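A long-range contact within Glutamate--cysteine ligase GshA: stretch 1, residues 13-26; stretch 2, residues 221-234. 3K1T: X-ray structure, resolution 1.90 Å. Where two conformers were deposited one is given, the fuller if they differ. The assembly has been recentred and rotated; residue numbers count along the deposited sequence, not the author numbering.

Stretch 1 13-26: GPLLTLEKRLLDNM
Stretch 2 (221-234) EFAPLIDIDPWLLN

Residues 13-23 of the first stretch form a regular α-helix, held by N-H(i+4) to O(i) bonds such as Leu 18 N to Pro 14 O at 2.9 Å. The second stretch enters as a helix, kinked where the N of Pro 224 lacks a bond to the preceding turn, leaves helical geometry at Asp 227 (phi/psi 57/62), runs extended through Ile 228 (-127/151) and then forms a 3-10 segment, 230-232, before its last two residues. The two helix axes make an angle of 76° and approach to 10.6 Å; the first helix touches both the other helix, at Phe 222 and Ile 226, and the chain after it, at Asp 227, Ile 228, Leu 232 and Leu 233. CA atoms pair in opposite order along the two stretches: Arg 21 with Ile 226 at 5.9 Å, Leu 18 with Ile 228 at 6.8 Å, Pro 14 with Leu 232 at 7.0 Å. Together the stretches bury 521 Å².

Ile 226 gives up the most surface. Its CA-to-CB bond points toward the first helix, and with chi1 p and chi2 t its CD1 lies 3.8 Å from Leu 22 CD2 and 4.1 Å from Leu 18 CD1. A branched, wholly apolar side chain suits this buried position against two leucines one turn apart. Leu 22 (m, t) also sets its CD2 against the edge of the Phe 222 ring, 4.1 Å from CZ.

Leu 18 covers the next largest area. Its CA-to-CB bond points sideways, but the t, p rotamer brings the tip closer, with CD2 3.8 Å from CD2 of Leu 233 (m, t). Ile 228 (t, p) packs CD1 against the helix itself, 3.7 Å from Leu 18 CA and 3.8 Å from Thr 17 CG2. Thr 17 (m) presents that methyl while its OG1 donates to Gly 13 O at 2.9 Å, so the hydroxyl is satisfied within its own helix. At the far end Pro 14 CB meets CD2 of Leu 232 (m, t) at 3.6 Å.

Arg 21 combines aliphatic and polar contacts. Its CB is 4.1 Å from Ile 226 CD1 and its CG 3.9 Å from Ile 228 CD1; chi1 and chi2 are both m and chi3 is t, and NE donates to Asp 227 O at 3.1 Å with an angle of 146°. This is the sole direct hydrogen bond across the contact, and the carbonyl lies near the guanidinium plane, as an in-plane N-H requires. Water 1 reinforces it, donating to Asp 227 O at 2.7 Å and accepting a weak bond from Arg 21 NH2 at 2.8 Å. Asn 25 (m) turns ND2 back to Arg 21 O at 2.8 Å and places its CB 4.0 Å from Ile 226 CG2.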

# COMPACT_ATOMS: atom_id res chain seq x y z
N GLY A 13 5.32 16.49 28.79
CA GLY A 13 6.47 15.61 29.08
C GLY A 13 6.20 14.14 28.77
O GLY A 13 7.02 13.47 28.12
N PRO A 14 5.05 13.60 29.25
CA PRO A 14 4.81 12.18 28.96
C PRO A 14 4.61 11.85 27.48
O PRO A 14 5.08 10.82 27.02
CB PRO A 14 3.57 11.85 29.80
CG PRO A 14 3.64 12.87 30.95
CD PRO A 14 4.15 14.13 30.28
N LEU A 15 3.94 12.72 26.74
CA LEU A 15 3.79 12.52 25.31
C LEU A 15 5.17 12.50 24.66
O LEU A 15 5.47 11.64 23.80
CB LEU A 15 2.93 13.64 24.69
CG LEU A 15 2.86 13.75 23.16
CD1 LEU A 15 2.10 12.50 22.60
CD2 LEU A 15 2.22 15.08 22.69
N LEU A 16 6.03 13.45 25.03
CA LEU A 16 7.36 13.52 24.41
C LEU A 16 8.20 12.30 24.81
O LEU A 16 8.99 11.81 24.02
CB LEU A 16 8.06 14.88 24.68
CG LEU A 16 7.77 15.96 23.59
CD1 LEU A 16 6.27 16.33 23.54
CD2 LEU A 16 8.54 17.26 23.79
N THR A 17 8.03 11.80 26.03
CA THR A 17 8.72 10.58 26.46
C THR A 17 8.27 9.39 25.60
O THR A 17 9.08 8.60 25.14
CB THR A 17 8.45 10.27 27.95
OG1 THR A 17 8.95 11.35 28.74
CG2 THR A 17 9.13 8.93 28.37
N LEU A 18 6.97 9.23 25.44
CA LEU A 18 6.44 8.21 24.52
C LEU A 18 7.01 8.32 23.13
O LEU A 18 7.48 7.32 22.55
CB LEU A 18 4.93 8.27 24.49
CG LEU A 18 4.21 7.38 23.45
CD1 LEU A 18 4.49 5.91 23.66
CD2 LEU A 18 2.70 7.68 23.48
N GLU A 19 6.95 9.53 22.55
CA GLU A 19 7.51 9.75 21.21
C GLU A 19 8.99 9.36 21.13
O GLU A 19 9.39 8.69 20.18
CB GLU A 19 7.31 11.20 20.77
CG GLU A 19 5.86 11.52 20.45
CD GLU A 19 5.54 13.02 20.37
OE1 GLU A 19 6.23 13.82 21.03
OE2 GLU A 19 4.56 13.38 19.64
N LYS A 20 9.78 9.76 22.13
CA LYS A 20 11.19 9.38 22.17
C LYS A 20 11.38 7.86 22.22
O LYS A 20 12.23 7.33 21.52
CB LYS A 20 11.92 10.02 23.36
CG LYS A 20 12.07 11.51 23.22
CD LYS A 20 12.96 12.14 24.30
CE LYS A 20 12.22 12.54 25.55
NZ LYS A 20 13.18 13.42 26.36
N ARG A 21 10.59 7.17 23.05
CA ARG A 21 10.69 5.70 23.12
C ARG A 21 10.36 5.05 21.77
O ARG A 21 11.05 4.12 21.33
CB ARG A 21 9.79 5.14 24.24
CG ARG A 21 10.21 5.54 25.67
CD ARG A 21 11.52 4.90 26.17
NE ARG A 21 11.64 5.26 27.59
CZ ARG A 21 12.04 6.45 28.05
NH1 ARG A 21 12.43 7.41 27.21
NH2 ARG A 21 12.04 6.71 29.36
N LEU A 22 9.30 5.54 21.09
CA LEU A 22 8.90 5.00 19.78
C LEU A 22 10.00 5.22 18.74
O LEU A 22 10.33 4.33 17.94
CB LEU A 22 7.58 5.62 19.28
CG LEU A 22 6.33 5.43 20.13
CD1 LEU A 22 5.16 6.28 19.50
CD2 LEU A 22 5.96 3.93 20.26
N LEU A 23 10.58 6.42 18.75
CA LEU A 23 11.59 6.79 17.75
C LEU A 23 12.97 6.18 18.06
O LEU A 23 13.83 6.18 17.21
CB LEU A 23 11.70 8.29 17.61
CG LEU A 23 10.38 8.96 17.20
CD1 LEU A 23 10.51 10.49 17.31
CD2 LEU A 23 9.89 8.54 15.79
N ASP A 24 13.18 5.66 19.25
CA ASP A 24 14.42 4.93 19.55
C ASP A 24 14.23 3.42 19.36
O ASP A 24 15.19 2.65 19.58
CB ASP A 24 14.86 5.23 21.00
CG ASP A 24 16.29 4.70 21.33
OD1 ASP A 24 17.21 4.77 20.49
OD2 ASP A 24 16.52 4.25 22.47
N ASN A 25 13.01 2.98 19.02
CA ASN A 25 12.70 1.55 18.88
C ASN A 25 11.93 1.24 17.60
O ASN A 25 11.22 0.26 17.53
CB ASN A 25 11.86 1.11 20.09
CG ASN A 25 12.68 1.01 21.36
OD1 ASN A 25 13.49 0.08 21.48
ND2 ASN A 25 12.53 1.99 22.30
N MSE A 26 12.08 2.08 16.58
CA MSE A 26 11.20 2.01 15.41
C MSE A 26 11.25 0.65 14.67
O MSE A 26 10.22 0.01 14.49
CB MSE A 26 11.38 3.25 14.52
CG MSE A 26 10.35 3.37 13.41
SE MSE A 26 10.92 2.40 11.81
CE MSE A 26 9.40 2.90 10.67
N GLU A 221 2.13 -6.28 26.87
CA GLU A 221 3.27 -6.74 26.11
C GLU A 221 4.07 -5.61 25.46
O GLU A 221 5.31 -5.64 25.43
CB GLU A 221 2.83 -7.74 25.06
CG GLU A 221 4.03 -8.31 24.35
CD GLU A 221 3.70 -9.46 23.42
OE1 GLU A 221 2.52 -9.91 23.45
OE2 GLU A 221 4.63 -9.85 22.66
N PHE A 222 3.37 -4.61 24.92
CA PHE A 222 4.03 -3.54 24.20
C PHE A 222 4.80 -2.58 25.09
O PHE A 222 5.90 -2.16 24.74
CB PHE A 222 3.02 -2.78 23.35
CG PHE A 222 3.64 -1.79 22.40
CD1 PHE A 222 4.19 -2.22 21.20
CD2 PHE A 222 3.61 -0.45 22.68
CE1 PHE A 222 4.76 -1.28 20.30
CE2 PHE A 222 4.17 0.48 21.81
CZ PHE A 222 4.73 0.07 20.62
N ALA A 223 4.25 -2.22 26.23
CA ALA A 223 4.89 -1.23 27.09
C ALA A 223 6.33 -1.65 27.52
O ALA A 223 7.25 -0.83 27.42
CB ALA A 223 3.97 -0.89 28.29
N PRO A 224 6.53 -2.90 27.94
CA PRO A 224 7.91 -3.30 28.25
C PRO A 224 8.83 -3.42 27.03
O PRO A 224 10.03 -3.26 27.20
CB PRO A 224 7.77 -4.66 28.95
CG PRO A 224 6.32 -4.95 29.03
CD PRO A 224 5.54 -3.90 28.42
N LEU A 225 8.28 -3.70 25.85
CA LEU A 225 9.05 -3.72 24.59
C LEU A 225 9.79 -2.39 24.40
O LEU A 225 10.96 -2.39 23.98
CB LEU A 225 8.14 -3.99 23.38
CG LEU A 225 8.79 -4.15 21.99
CD1 LEU A 225 9.53 -5.52 21.91
CD2 LEU A 225 7.78 -3.96 20.84
N ILE A 226 9.12 -1.28 24.69
CA ILE A 226 9.70 0.05 24.45
C ILE A 226 10.07 0.76 25.78
O ILE A 226 10.54 1.87 25.74
CB ILE A 226 8.80 0.97 23.57
CG1 ILE A 226 7.48 1.32 24.28
CG2 ILE A 226 8.51 0.30 22.19
CD1 ILE A 226 6.69 2.48 23.69
N ASP A 227 9.87 0.10 26.91
CA ASP A 227 10.13 0.63 28.25
C ASP A 227 9.39 1.94 28.57
O ASP A 227 10.01 2.98 28.83
CB ASP A 227 11.64 0.81 28.49
CG ASP A 227 11.98 1.07 29.96
OD1 ASP A 227 11.24 0.60 30.86
OD2 ASP A 227 13.00 1.73 30.23
N ILE A 228 8.06 1.88 28.55
CA ILE A 228 7.21 3.03 28.86
C ILE A 228 6.21 2.62 29.96
O ILE A 228 5.86 1.43 30.08
CB ILE A 228 6.49 3.53 27.58
CG1 ILE A 228 5.89 4.93 27.74
CG2 ILE A 228 5.33 2.57 27.19
CD1 ILE A 228 6.83 6.08 27.52
N ASP A 229 5.77 3.59 30.79
CA ASP A 229 4.68 3.40 31.74
C ASP A 229 3.41 3.03 30.91
O ASP A 229 2.99 3.83 30.11
CB ASP A 229 4.45 4.72 32.51
CG ASP A 229 3.33 4.64 33.55
OD1 ASP A 229 2.63 3.61 33.61
OD2 ASP A 229 3.13 5.62 34.31
N PRO A 230 2.82 1.83 31.10
CA PRO A 230 1.64 1.47 30.31
C PRO A 230 0.47 2.43 30.46
O PRO A 230 -0.37 2.49 29.56
CB PRO A 230 1.27 0.08 30.85
CG PRO A 230 1.91 -0.00 32.18
CD PRO A 230 3.17 0.76 32.05
N TRP A 231 0.40 3.15 31.59
CA TRP A 231 -0.66 4.12 31.85
C TRP A 231 -0.66 5.26 30.82
O TRP A 231 -1.71 5.82 30.52
CB TRP A 231 -0.61 4.67 33.29
CG TRP A 231 -1.75 5.61 33.60
CD1 TRP A 231 -3.03 5.25 33.93
CD2 TRP A 231 -1.73 7.04 33.60
NE1 TRP A 231 -3.79 6.35 34.15
CE2 TRP A 231 -3.04 7.48 33.93
CE3 TRP A 231 -0.75 8.00 33.32
CZ2 TRP A 231 -3.39 8.82 33.99
CZ3 TRP A 231 -1.09 9.34 33.37
CH2 TRP A 231 -2.39 9.75 33.72
N LEU A 232 0.49 5.54 30.21
CA LEU A 232 0.56 6.60 29.19
C LEU A 232 -0.23 6.24 27.92
O LEU A 232 -0.54 7.14 27.13
CB LEU A 232 2.01 6.93 28.85
CG LEU A 232 2.83 7.52 30.02
CD1 LEU A 232 4.28 7.89 29.51
CD2 LEU A 232 2.14 8.65 30.77
N LEU A 233 -0.55 4.96 27.74
CA LEU A 233 -1.23 4.46 26.56
C LEU A 233 -2.63 3.90 26.86
O LEU A 233 -3.34 3.50 25.95
CB LEU A 233 -0.42 3.30 25.97
CG LEU A 233 0.96 3.57 25.40
CD1 LEU A 233 1.70 2.26 25.12
CD2 LEU A 233 0.80 4.41 24.13
N ASN A 234 -3.02 3.79 28.13
CA ASN A 234 -4.15 2.95 28.49
C ASN A 234 -4.98 3.53 29.65
O ASN A 234 -4.47 3.67 30.75
CB ASN A 234 -3.62 1.56 28.86
CG ASN A 234 -4.73 0.51 28.97
OD1 ASN A 234 -5.90 0.77 28.65
ND2 ASN A 234 -4.36 -0.66 29.43
O HOH W 1 9.86 5.28 30.32
O HOH W 2 13.76 2.11 24.94